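Local coordinates for protein putative alpha-galactosidase/melibiase (Bacteroides fragilis, PDB 4OGZ) that probably hydrolyses terminal, non-reducing alpha-D-galactose residues in alpha-D-galactosides, at residues G277-L282 and D317-V322. Sequence-based numbering, arbitrary orientation.
Sequences GDIGDL and DPDMLV
I279 packs against D319 and V322 where two neighbouring loops of the TIM beta/alpha-barrel meet. Residues 277-282 belong to the loop after strand 272-274. D317 ends strand 315-317, and residues 318-322 begin the loop after it. These strands are adjacent and parallel, so both loops leave the same, C-terminal end of the barrel, the end that carries the active site in TIM-barrel enzymes.

One hydrogen bond joins the segments. I279 N donates to D319 OD2 at 2.9 Å, nearly straight at 164°, and meets the oxygen on its anti side. The other carboxylate oxygen, D319 OD1, accepts from M320 N from above the carboxylate plane. Two backbone N-H groups, one from each loop, therefore hold this carboxylate and limit its rotation. Before it, D317 OD1 accepts from D319 N in an Asx turn, which helps to hold the backbone at D319.

Two acidic groups also come close. D278 OD1 lies 4.2 Å from D319 OD2, with the carboxylate planes 50° apart. R274 forms a salt bridge with D278 OD1 and a long, weak ion pair with D319 OD2.

The apolar part centres on I279. Its CB points toward the other loop. CG1 is anti to the backbone N (chi1 -167°), which leaves CG2 between the backbone N and the carbonyl carbon, and CG2 makes the contact with V322. The two side chains meet tip to tip: I279 CG2 lies 3.9 Å from V322 CG1. H347 of helix 341-353 and N108 of helix 107-110 also touch I279. V322 CG1 and CG2 both reach G280 O. M320 O is buried without a polar partner in the model; I279 CG2 lies 3.3 Å from M320 O and I279 CD1 3.5 Å from it.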
ATOM      1  N   GLY A 277      -4.597  -3.803  15.982  1.00 17.96           N
ATOM      2  CA  GLY A 277      -4.539  -2.469  16.531  1.00 18.78           C
ATOM      3  C   GLY A 277      -3.367  -1.696  15.941  1.00 20.83           C
ATOM      4  O   GLY A 277      -2.565  -2.224  15.153  1.00 18.46           O
ATOM      5  N   ASP A 278      -3.267  -0.425  16.318  1.00 24.55           N
ATOM      6  CA  ASP A 278      -2.343   0.479  15.640  1.00 25.84           C
ATOM      7  C   ASP A 278      -0.886   0.089  15.827  1.00 25.37           C
ATOM      8  O   ASP A 278      -0.473  -0.296  16.920  1.00 21.78           O
ATOM      9  CB  ASP A 278      -2.492   1.879  16.140  1.00 24.00           C
ATOM     10  CG  ASP A 278      -3.798   2.548  15.716  1.00 27.60           C
ATOM     11  OD1 ASP A 278      -4.626   2.065  14.885  1.00 23.62           O
ATOM     12  OD2 ASP A 278      -3.965   3.642  16.258  1.00 23.65           O
ATOM     13  N   ILE A 279      -0.139   0.178  14.721  1.00 26.31           N
ATOM     14  CA  ILE A 279       1.254  -0.187  14.693  1.00 26.33           C
ATOM     15  C   ILE A 279       2.058   0.864  15.449  1.00 28.12           C
ATOM     16  O   ILE A 279       1.735   2.055  15.468  1.00 32.33           O
ATOM     17  CB  ILE A 279       1.787  -0.350  13.250  1.00 24.75           C
ATOM     18  CG1 ILE A 279       3.158  -1.041  13.238  1.00 26.45           C
ATOM     19  CG2 ILE A 279       1.865   0.992  12.531  1.00 26.44           C
ATOM     20  CD1 ILE A 279       3.672  -1.367  11.841  1.00 22.36           C
ATOM     21  N   GLY A 280       3.076   0.388  16.128  1.00 27.76           N
ATOM     22  CA  GLY A 280       4.051   1.266  16.741  1.00 34.07           C
ATOM     23  C   GLY A 280       5.398   1.161  16.042  1.00 34.77           C
ATOM     24  O   GLY A 280       5.685   0.198  15.310  1.00 45.15           O
ATOM     25  N   ASP A 281       6.223   2.166  16.275  1.00 43.60           N
ATOM     26  CA  ASP A 281       7.590   2.159  15.794  1.00 42.23           C
ATOM     27  C   ASP A 281       8.417   1.369  16.833  1.00 40.72           C
ATOM     28  O   ASP A 281       9.216   1.928  17.593  1.00 39.12           O
ATOM     29  CB  ASP A 281       8.053   3.597  15.555  1.00 37.69           C
ATOM     30  CG  ASP A 281       9.471   3.691  15.038  1.00 38.91           C
ATOM     31  OD1 ASP A 281      10.034   2.668  14.578  1.00 36.26           O
ATOM     32  OD2 ASP A 281      10.041   4.805  15.134  1.00 39.70           O
ATOM     33  N   LEU A 282       8.187   0.048  16.849  1.00 43.82           N
ATOM     34  CA  LEU A 282       8.888  -0.884  17.751  1.00 38.32           C
ATOM     35  C   LEU A 282       8.777  -2.298  17.211  1.00 35.48           C
ATOM     36  O   LEU A 282       7.853  -2.599  16.462  1.00 32.98           O
ATOM     37  CB  LEU A 282       8.341  -0.782  19.188  1.00 45.95           C
ATOM     38  CG  LEU A 282       7.040  -1.516  19.553  1.00 44.60           C
ATOM     39  CD1 LEU A 282       7.002  -1.797  21.050  1.00 44.12           C
ATOM     40  CD2 LEU A 282       5.818  -0.728  19.105  1.00 42.58           C
ATOM     41  N   ASP A 317      -4.742  -5.704   5.912  1.00 13.69           N
ATOM     42  CA  ASP A 317      -3.970  -4.476   6.157  1.00 13.13           C
ATOM     43  C   ASP A 317      -3.296  -4.551   7.525  1.00 12.67           C
ATOM     44  O   ASP A 317      -3.960  -4.385   8.550  1.00 12.17           O
ATOM     45  CB  ASP A 317      -4.903  -3.275   6.031  1.00 13.25           C
ATOM     46  CG  ASP A 317      -4.229  -1.917   6.332  1.00 15.10           C
ATOM     47  OD1 ASP A 317      -2.982  -1.875   6.486  1.00 14.03           O
ATOM     48  OD2 ASP A 317      -4.989  -0.901   6.359  1.00 14.42           O
ATOM     49  N   PRO A 318      -1.972  -4.808   7.560  1.00 13.36           N
ATOM     50  CA  PRO A 318      -1.229  -4.886   8.848  1.00 13.99           C
ATOM     51  C   PRO A 318      -0.750  -3.532   9.343  1.00 14.95           C
ATOM     52  O   PRO A 318       0.126  -3.478  10.210  1.00 13.72           O
ATOM     53  CB  PRO A 318      -0.036  -5.795   8.517  1.00 15.03           C
ATOM     54  CG  PRO A 318       0.208  -5.532   7.069  1.00 14.58           C
ATOM     55  CD  PRO A 318      -1.151  -5.325   6.452  1.00 13.82           C
ATOM     56  N   ASP A 319      -1.357  -2.484   8.787  1.00 14.04           N
ATOM     57  CA  ASP A 319      -1.166  -1.100   9.119  1.00 16.00           C
ATOM     58  C   ASP A 319       0.036  -0.476   8.404  1.00 16.44           C
ATOM     59  O   ASP A 319       0.824  -1.152   7.738  1.00 15.06           O
ATOM     60  CB  ASP A 319      -1.047  -0.897  10.655  1.00 16.73           C
ATOM     61  CG  ASP A 319      -1.576   0.466  11.106  1.00 18.64           C
ATOM     62  OD1 ASP A 319      -1.959   1.282  10.217  1.00 19.53           O
ATOM     63  OD2 ASP A 319      -1.630   0.711  12.347  1.00 21.21           O
HETATM   64  N   MSE A 320       0.151   0.832   8.588  1.00 16.84           N
HETATM   65  CA  MSE A 320       1.107   1.681   7.890  1.00 18.70           C
HETATM   66  C   MSE A 320       2.540   1.338   8.234  1.00 21.94           C
HETATM   67  O   MSE A 320       2.854   0.915   9.345  1.00 29.78           O
HETATM   68  CB  MSE A 320       0.708   3.137   8.214  1.00 21.20           C
HETATM   69  CG  MSE A 320      -0.694   3.514   7.626  1.00 21.29           C
HETATM   70 SE   MSE A 320      -1.561   5.026   8.581  0.75 31.66          SE
HETATM   71  CE  MSE A 320      -1.783   4.376  10.421  1.00 33.37           C
ATOM     72  N   LEU A 321       3.429   1.503   7.252  1.00 22.98           N
ATOM     73  CA  LEU A 321       4.862   1.296   7.447  1.00 21.23           C
ATOM     74  C   LEU A 321       5.449   2.310   8.412  1.00 21.49           C
ATOM     75  O   LEU A 321       5.024   3.466   8.446  1.00 21.60           O
ATOM     76  CB  LEU A 321       5.619   1.410   6.147  1.00 20.85           C
ATOM     77  CG  LEU A 321       5.232   0.392   5.079  1.00 24.43           C
ATOM     78  CD1 LEU A 321       5.846   0.772   3.748  1.00 24.88           C
ATOM     79  CD2 LEU A 321       5.690  -0.986   5.520  1.00 26.08           C
ATOM     80  N   VAL A 322       6.400   1.841   9.227  1.00 21.36           N
ATOM     81  CA  VAL A 322       7.106   2.684  10.191  1.00 18.46           C
ATOM     82  C   VAL A 322       8.591   2.803   9.846  1.00 19.08           C
ATOM     83  O   VAL A 322       9.370   3.436  10.581  1.00 20.54           O
ATOM     84  CB  VAL A 322       6.904   2.185  11.653  1.00 17.94           C
ATOM     85  CG1 VAL A 322       5.451   2.370  12.074  1.00 15.33           C
ATOM     86  CG2 VAL A 322       7.369   0.740  11.829  1.00 19.08           C
TER